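Local coordinates for protein protease LasA (PDB 3IT5) that cleaves the pentaglycine cross-links of staphylococcal peptidoglycan and degrades elastin, as a secreted zinc metallopeptidase of the M23 family, at residues L6-W17 / T48-A56. Sequence-based numbering, arbitrary orientation.
Sequences LMQLPWRQGYSW and TYSVVAAHA
W17 drops the benzo end of its indole onto strand 50-52. W17 CZ2 lies 3.6 Å from Y49 CB. The same W17 CZ2 is 3.1 Å from S50 O. The methyl V51 CG2 meets the ring at its edge, 3.9 Å from W17 CH2. W11 CB sits over the centre of one W17 face, and W17 CB sits likewise over the W11 ring, so each CB caps a face of the other indole. Y102 adds an edge-to-face contact to W17.

Further along, the methyls of V52 fill the hollow between W11 O and R12 CG. A chi1 of -52° puts V52 CG1 anti to the carbonyl carbon, toward R12 CG. V52 CG2 presses against W11 O at 3.3 Å. The extended R12 side chain then runs past S50, whose OG lies over one face of the guanidinium and is hydrogen-bonded to K98. A water bridges R12 N and S50 O.

Two backbone bonds link the segments. Q8 N meets A54 O nearly straight and in the carbonyl plane, at 2.9 Å. V52 N to P10 O is longer, 3.3 Å, and off the lone pairs. P10 CB rests on V52 O. A54 CB fits against Q8 O, while M7 CG lies beside H55 CB at 3.7 Å.

Residues 6-17 lie along strand 50-52, and P10 reaches L121, F123 and Y79 in the antiparallel beta core of the M23 peptidase fold, with W17 about 8 Å from the probable catalytic H120, side chain to side chain.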
ATOM      1  N   LEU A   6       8.895   5.239 -10.321  1.00  8.19           N
ATOM      2  CA  LEU A   6       8.682   3.789 -10.344  1.00  8.08           C
ATOM      3  C   LEU A   6       7.306   3.373  -9.838  1.00  7.79           C
ATOM      4  O   LEU A   6       6.725   2.403 -10.335  1.00  7.88           O
ATOM      5  CB  LEU A   6       9.775   3.066  -9.541  1.00  8.08           C
ATOM      6  CG  LEU A   6       9.753   1.529  -9.482  1.00  8.55           C
ATOM      7  CD1 LEU A   6       9.784   0.891 -10.877  1.00  8.67           C
ATOM      8  CD2 LEU A   6      10.897   1.014  -8.637  1.00  8.35           C
ATOM      9  N   MET A   7       6.786   4.114  -8.862  1.00  7.47           N
ATOM     10  CA  MET A   7       5.586   3.698  -8.144  1.00  7.16           C
ATOM     11  C   MET A   7       4.466   4.728  -8.081  1.00  7.05           C
ATOM     12  O   MET A   7       4.709   5.931  -7.963  1.00  7.23           O
ATOM     13  CB  MET A   7       5.950   3.246  -6.729  1.00  7.34           C
ATOM     14  CG  MET A   7       6.501   1.841  -6.678  1.00  7.04           C
ATOM     15  SD  MET A   7       7.040   1.380  -5.036  1.00  7.72           S
ATOM     16  CE  MET A   7       8.754   1.865  -5.124  1.00  9.15           C
ATOM     17  N   GLN A   8       3.238   4.221  -8.174  1.00  6.77           N
ATOM     18  CA  GLN A   8       2.024   4.967  -7.870  1.00  6.34           C
ATOM     19  C   GLN A   8       1.411   4.366  -6.600  1.00  6.30           C
ATOM     20  O   GLN A   8       1.902   3.356  -6.090  1.00  6.71           O
ATOM     21  CB  GLN A   8       1.025   4.872  -9.036  1.00  6.14           C
ATOM     22  CG  GLN A   8       0.561   3.441  -9.349  1.00  5.92           C
ATOM     23  CD  GLN A   8      -0.818   3.372  -9.975  1.00  4.78           C
ATOM     24  OE1 GLN A   8      -1.759   2.866  -9.360  1.00  5.00           O
ATOM     25  NE2 GLN A   8      -0.951   3.870 -11.192  1.00  4.09           N
ATOM     26  N   LEU A   9       0.337   4.975  -6.101  1.00  5.88           N
ATOM     27  CA  LEU A   9      -0.403   4.438  -4.954  1.00  5.48           C
ATOM     28  C   LEU A   9      -1.167   3.161  -5.346  1.00  5.24           C
ATOM     29  O   LEU A   9      -1.629   3.047  -6.487  1.00  5.00           O
ATOM     30  CB  LEU A   9      -1.363   5.499  -4.398  1.00  5.16           C
ATOM     31  CG  LEU A   9      -0.723   6.791  -3.878  1.00  5.31           C
ATOM     32  CD1 LEU A   9      -1.736   7.947  -3.871  1.00  5.02           C
ATOM     33  CD2 LEU A   9      -0.095   6.591  -2.491  1.00  4.24           C
ATOM     34  N   PRO A  10      -1.304   2.201  -4.402  1.00  5.13           N
ATOM     35  CA  PRO A  10      -1.881   0.880  -4.705  1.00  5.05           C
ATOM     36  C   PRO A  10      -3.415   0.827  -4.806  1.00  5.18           C
ATOM     37  O   PRO A  10      -4.042  -0.118  -4.309  1.00  4.92           O
ATOM     38  CB  PRO A  10      -1.370   0.009  -3.549  1.00  4.87           C
ATOM     39  CG  PRO A  10      -1.249   0.954  -2.410  1.00  4.56           C
ATOM     40  CD  PRO A  10      -0.832   2.279  -3.004  1.00  4.95           C
ATOM     41  N   TRP A  11      -4.009   1.844  -5.430  1.00  5.36           N
ATOM     42  CA  TRP A  11      -5.407   1.785  -5.855  1.00  5.68           C
ATOM     43  C   TRP A  11      -5.568   2.410  -7.236  1.00  6.05           C
ATOM     44  O   TRP A  11      -4.641   3.040  -7.744  1.00  5.94           O
ATOM     45  CB  TRP A  11      -6.353   2.425  -4.836  1.00  5.74           C
ATOM     46  CG  TRP A  11      -6.025   3.833  -4.421  1.00  5.61           C
ATOM     47  CD1 TRP A  11      -6.420   4.988  -5.038  1.00  6.38           C
ATOM     48  CD2 TRP A  11      -5.268   4.232  -3.270  1.00  5.25           C
ATOM     49  NE1 TRP A  11      -5.946   6.082  -4.347  1.00  5.58           N
ATOM     50  CE2 TRP A  11      -5.236   5.645  -3.258  1.00  5.23           C
ATOM     51  CE3 TRP A  11      -4.610   3.531  -2.247  1.00  5.43           C
ATOM     52  CZ2 TRP A  11      -4.576   6.372  -2.264  1.00  4.50           C
ATOM     53  CZ3 TRP A  11      -3.946   4.257  -1.261  1.00  4.92           C
ATOM     54  CH2 TRP A  11      -3.937   5.662  -1.276  1.00  5.62           C
ATOM     55  N   ARG A  12      -6.737   2.214  -7.842  1.00  6.41           N
ATOM     56  CA  ARG A  12      -6.996   2.681  -9.201  1.00  7.15           C
ATOM     57  C   ARG A  12      -6.693   4.163  -9.396  1.00  7.10           C
ATOM     58  O   ARG A  12      -7.039   4.999  -8.561  1.00  6.88           O
ATOM     59  CB  ARG A  12      -8.444   2.417  -9.597  1.00  7.25           C
ATOM     60  CG  ARG A  12      -8.788   0.968  -9.893  1.00  8.99           C
ATOM     61  CD  ARG A  12     -10.296   0.807  -9.860  1.00 11.23           C
ATOM     62  NE  ARG A  12     -10.750  -0.384 -10.574  1.00 14.06           N
ATOM     63  CZ  ARG A  12     -12.025  -0.659 -10.844  1.00 14.96           C
ATOM     64  NH1 ARG A  12     -12.988   0.178 -10.467  1.00 14.87           N
ATOM     65  NH2 ARG A  12     -12.334  -1.770 -11.501  1.00 15.63           N
ATOM     66  N   GLN A  13      -6.046   4.470 -10.516  1.00  7.28           N
ATOM     67  CA  GLN A  13      -5.787   5.844 -10.920  1.00  7.35           C
ATOM     68  C   GLN A  13      -7.106   6.612 -11.053  1.00  7.33           C
ATOM     69  O   GLN A  13      -8.093   6.076 -11.564  1.00  7.32           O
ATOM     70  CB  GLN A  13      -5.043   5.840 -12.249  1.00  7.53           C
ATOM     71  CG  GLN A  13      -4.122   7.016 -12.445  1.00  8.56           C
ATOM     72  CD  GLN A  13      -3.472   7.011 -13.805  1.00  9.44           C
ATOM     73  OE1 GLN A  13      -2.403   6.429 -13.993  1.00  9.62           O
ATOM     74  NE2 GLN A  13      -4.124   7.643 -14.775  1.00 10.19           N
ATOM     75  N   GLY A  14      -7.122   7.857 -10.582  1.00  7.33           N
ATOM     76  CA  GLY A  14      -8.320   8.699 -10.661  1.00  7.18           C
ATOM     77  C   GLY A  14      -9.220   8.612  -9.438  1.00  7.17           C
ATOM     78  O   GLY A  14     -10.230   9.322  -9.344  1.00  6.97           O
ATOM     79  N   TYR A  15      -8.848   7.745  -8.500  1.00  7.05           N
ATOM     80  CA  TYR A  15      -9.637   7.516  -7.293  1.00  7.07           C
ATOM     81  C   TYR A  15      -8.824   7.833  -6.028  1.00  6.66           C
ATOM     82  O   TYR A  15      -7.604   7.980  -6.087  1.00  6.46           O
ATOM     83  CB  TYR A  15     -10.205   6.086  -7.288  1.00  7.33           C
ATOM     84  CG  TYR A  15     -11.085   5.794  -8.494  1.00  7.99           C
ATOM     85  CD1 TYR A  15     -12.473   5.961  -8.434  1.00  8.24           C
ATOM     86  CD2 TYR A  15     -10.525   5.374  -9.703  1.00  8.46           C
ATOM     87  CE1 TYR A  15     -13.280   5.702  -9.553  1.00  8.86           C
ATOM     88  CE2 TYR A  15     -11.315   5.115 -10.819  1.00  8.50           C
ATOM     89  CZ  TYR A  15     -12.688   5.279 -10.739  1.00  9.14           C
ATOM     90  OH  TYR A  15     -13.454   5.020 -11.855  1.00  9.82           O
ATOM     91  N   SER A  16      -9.513   7.962  -4.898  1.00  6.45           N
ATOM     92  CA  SER A  16      -8.902   8.438  -3.659  1.00  6.29           C
ATOM     93  C   SER A  16      -9.256   7.548  -2.470  1.00  6.25           C
ATOM     94  O   SER A  16     -10.435   7.305  -2.195  1.00  6.27           O
ATOM     95  CB  SER A  16      -9.346   9.877  -3.371  1.00  6.29           C
ATOM     96  OG  SER A  16      -9.068  10.739  -4.461  1.00  6.28           O
ATOM     97  N   TRP A  17      -8.231   7.064  -1.774  1.00  6.16           N
ATOM     98  CA  TRP A  17      -8.417   6.306  -0.536  1.00  6.00           C
ATOM     99  C   TRP A  17      -7.782   7.046   0.630  1.00  5.99           C
ATOM    100  O   TRP A  17      -6.968   7.955   0.427  1.00  6.06           O
ATOM    101  CB  TRP A  17      -7.775   4.919  -0.653  1.00  5.69           C
ATOM    102  CG  TRP A  17      -8.505   3.938  -1.520  1.00  5.34           C
ATOM    103  CD1 TRP A  17      -9.550   4.190  -2.366  1.00  4.82           C
ATOM    104  CD2 TRP A  17      -8.206   2.547  -1.657  1.00  4.68           C
ATOM    105  NE1 TRP A  17      -9.930   3.036  -3.005  1.00  4.05           N
ATOM    106  CE2 TRP A  17      -9.120   2.012  -2.592  1.00  4.63           C
ATOM    107  CE3 TRP A  17      -7.259   1.696  -1.072  1.00  4.48           C
ATOM    108  CZ2 TRP A  17      -9.117   0.665  -2.953  1.00  4.32           C
ATOM    109  CZ3 TRP A  17      -7.246   0.359  -1.445  1.00  5.41           C
ATOM    110  CH2 TRP A  17      -8.171  -0.144  -2.376  1.00  4.79           C
ATOM    111  N   THR A  48     -16.108  -3.339  -0.489  1.00  5.66           N
ATOM    112  CA  THR A  48     -14.662  -3.139  -0.593  1.00  5.68           C
ATOM    113  C   THR A  48     -14.243  -2.817  -2.024  1.00  5.83           C
ATOM    114  O   THR A  48     -15.001  -3.044  -2.973  1.00  5.99           O
ATOM    115  CB  THR A  48     -13.856  -4.354  -0.086  1.00  5.67           C
ATOM    116  OG1 THR A  48     -14.004  -5.451  -0.994  1.00  5.04           O
ATOM    117  CG2 THR A  48     -14.301  -4.770   1.323  1.00  5.53           C
ATOM    118  N   TYR A  49     -13.024  -2.307  -2.170  1.00  5.67           N
ATOM    119  CA  TYR A  49     -12.602  -1.708  -3.430  1.00  5.95           C
ATOM    120  C   TYR A  49     -11.299  -2.278  -3.987  1.00  5.72           C
ATOM    121  O   TYR A  49     -10.639  -3.094  -3.341  1.00  5.53           O
ATOM    122  CB  TYR A  49     -12.584  -0.175  -3.289  1.00  5.88           C
ATOM    123  CG  TYR A  49     -13.977   0.374  -3.042  1.00  6.85           C
ATOM    124  CD1 TYR A  49     -14.812   0.703  -4.109  1.00  6.96           C
ATOM    125  CD2 TYR A  49     -14.476   0.527  -1.741  1.00  7.45           C
ATOM    126  CE1 TYR A  49     -16.100   1.187  -3.897  1.00  7.89           C
ATOM    127  CE2 TYR A  49     -15.768   1.007  -1.515  1.00  7.80           C
ATOM    128  CZ  TYR A  49     -16.569   1.339  -2.599  1.00  7.79           C
ATOM    129  OH  TYR A  49     -17.840   1.818  -2.393  1.00  8.45           O
ATOM    130  N   SER A  50     -10.948  -1.851  -5.198  1.00  5.72           N
ATOM    131  CA  SER A  50      -9.879  -2.489  -5.970  1.00  5.49           C
ATOM    132  C   SER A  50      -8.476  -2.077  -5.534  1.00  5.39           C
ATOM    133  O   SER A  50      -8.160  -0.882  -5.466  1.00  5.44           O
ATOM    134  CB  SER A  50     -10.073  -2.215  -7.466  1.00  5.71           C
ATOM    135  OG  SER A  50     -11.357  -2.652  -7.888  1.00  5.47           O
ATOM    136  N   VAL A  51      -7.648  -3.081  -5.233  1.00  4.90           N
ATOM    137  CA  VAL A  51      -6.213  -2.891  -5.026  1.00  4.50           C
ATOM    138  C   VAL A  51      -5.468  -3.166  -6.345  1.00  4.59           C
ATOM    139  O   VAL A  51      -5.678  -4.201  -6.986  1.00  4.45           O
ATOM    140  CB  VAL A  51      -5.658  -3.815  -3.908  1.00  4.69           C
ATOM    141  CG1 VAL A  51      -4.147  -3.623  -3.744  1.00  4.17           C
ATOM    142  CG2 VAL A  51      -6.375  -3.569  -2.574  1.00  3.92           C
ATOM    143  N   VAL A  52      -4.612  -2.232  -6.748  1.00  4.27           N
ATOM    144  CA  VAL A  52      -3.829  -2.385  -7.974  1.00  4.27           C
ATOM    145  C   VAL A  52      -2.329  -2.385  -7.683  1.00  4.15           C
ATOM    146  O   VAL A  52      -1.882  -1.876  -6.641  1.00  3.77           O
ATOM    147  CB  VAL A  52      -4.158  -1.296  -9.041  1.00  4.28           C
ATOM    148  CG1 VAL A  52      -5.666  -1.209  -9.308  1.00  4.46           C
ATOM    149  CG2 VAL A  52      -3.604   0.060  -8.624  1.00  4.42           C
ATOM    150  N   ALA A  53      -1.562  -2.953  -8.611  1.00  4.24           N
ATOM    151  CA  ALA A  53      -0.106  -2.949  -8.532  1.00  4.11           C
ATOM    152  C   ALA A  53       0.433  -1.524  -8.487  1.00  4.18           C
ATOM    153  O   ALA A  53       0.057  -0.672  -9.297  1.00  4.22           O
ATOM    154  CB  ALA A  53       0.499  -3.709  -9.707  1.00  4.23           C
ATOM    155  N   ALA A  54       1.311  -1.275  -7.524  1.00  4.11           N
ATOM    156  CA  ALA A  54       1.935   0.029  -7.369  1.00  3.83           C
ATOM    157  C   ALA A  54       3.009   0.259  -8.430  1.00  3.84           C
ATOM    158  O   ALA A  54       3.415   1.395  -8.674  1.00  3.58           O
ATOM    159  CB  ALA A  54       2.514   0.166  -5.982  1.00  3.65           C
ATOM    160  N   HIS A  55       3.449  -0.826  -9.067  1.00  4.00           N
ATOM    161  CA  HIS A  55       4.508  -0.767 -10.069  1.00  4.09           C
ATOM    162  C   HIS A  55       4.513  -1.989 -10.984  1.00  4.28           C
ATOM    163  O   HIS A  55       3.817  -2.984 -10.726  1.00  4.27           O
ATOM    164  CB  HIS A  55       5.870  -0.661  -9.377  1.00  3.99           C
ATOM    165  CG  HIS A  55       6.157  -1.796  -8.446  1.00  3.80           C
ATOM    166  ND1 HIS A  55       6.868  -2.912  -8.829  1.00  4.08           N
ATOM    167  CD2 HIS A  55       5.827  -1.989  -7.147  1.00  4.11           C
ATOM    168  CE1 HIS A  55       6.963  -3.744  -7.807  1.00  4.57           C
ATOM    169  NE2 HIS A  55       6.335  -3.209  -6.775  1.00  3.72           N
ATOM    170  N   ALA A  56       5.315  -1.892 -12.044  1.00  3.89           N
ATOM    171  CA  ALA A  56       5.618  -3.008 -12.932  1.00  4.12           C
ATOM    172  C   ALA A  56       6.446  -4.069 -12.215  1.00  4.07           C
ATOM    173  O   ALA A  56       7.291  -3.747 -11.377  1.00  3.87           O
ATOM    174  CB  ALA A  56       6.370  -2.510 -14.168  1.00  3.83           C
TER
HETATM  175  O   HOH W   1       6.690   1.146 -12.605  1.00  2.00           O
HETATM  176  O   HOH W   2      -9.301   1.656  -6.558  1.00  2.02           O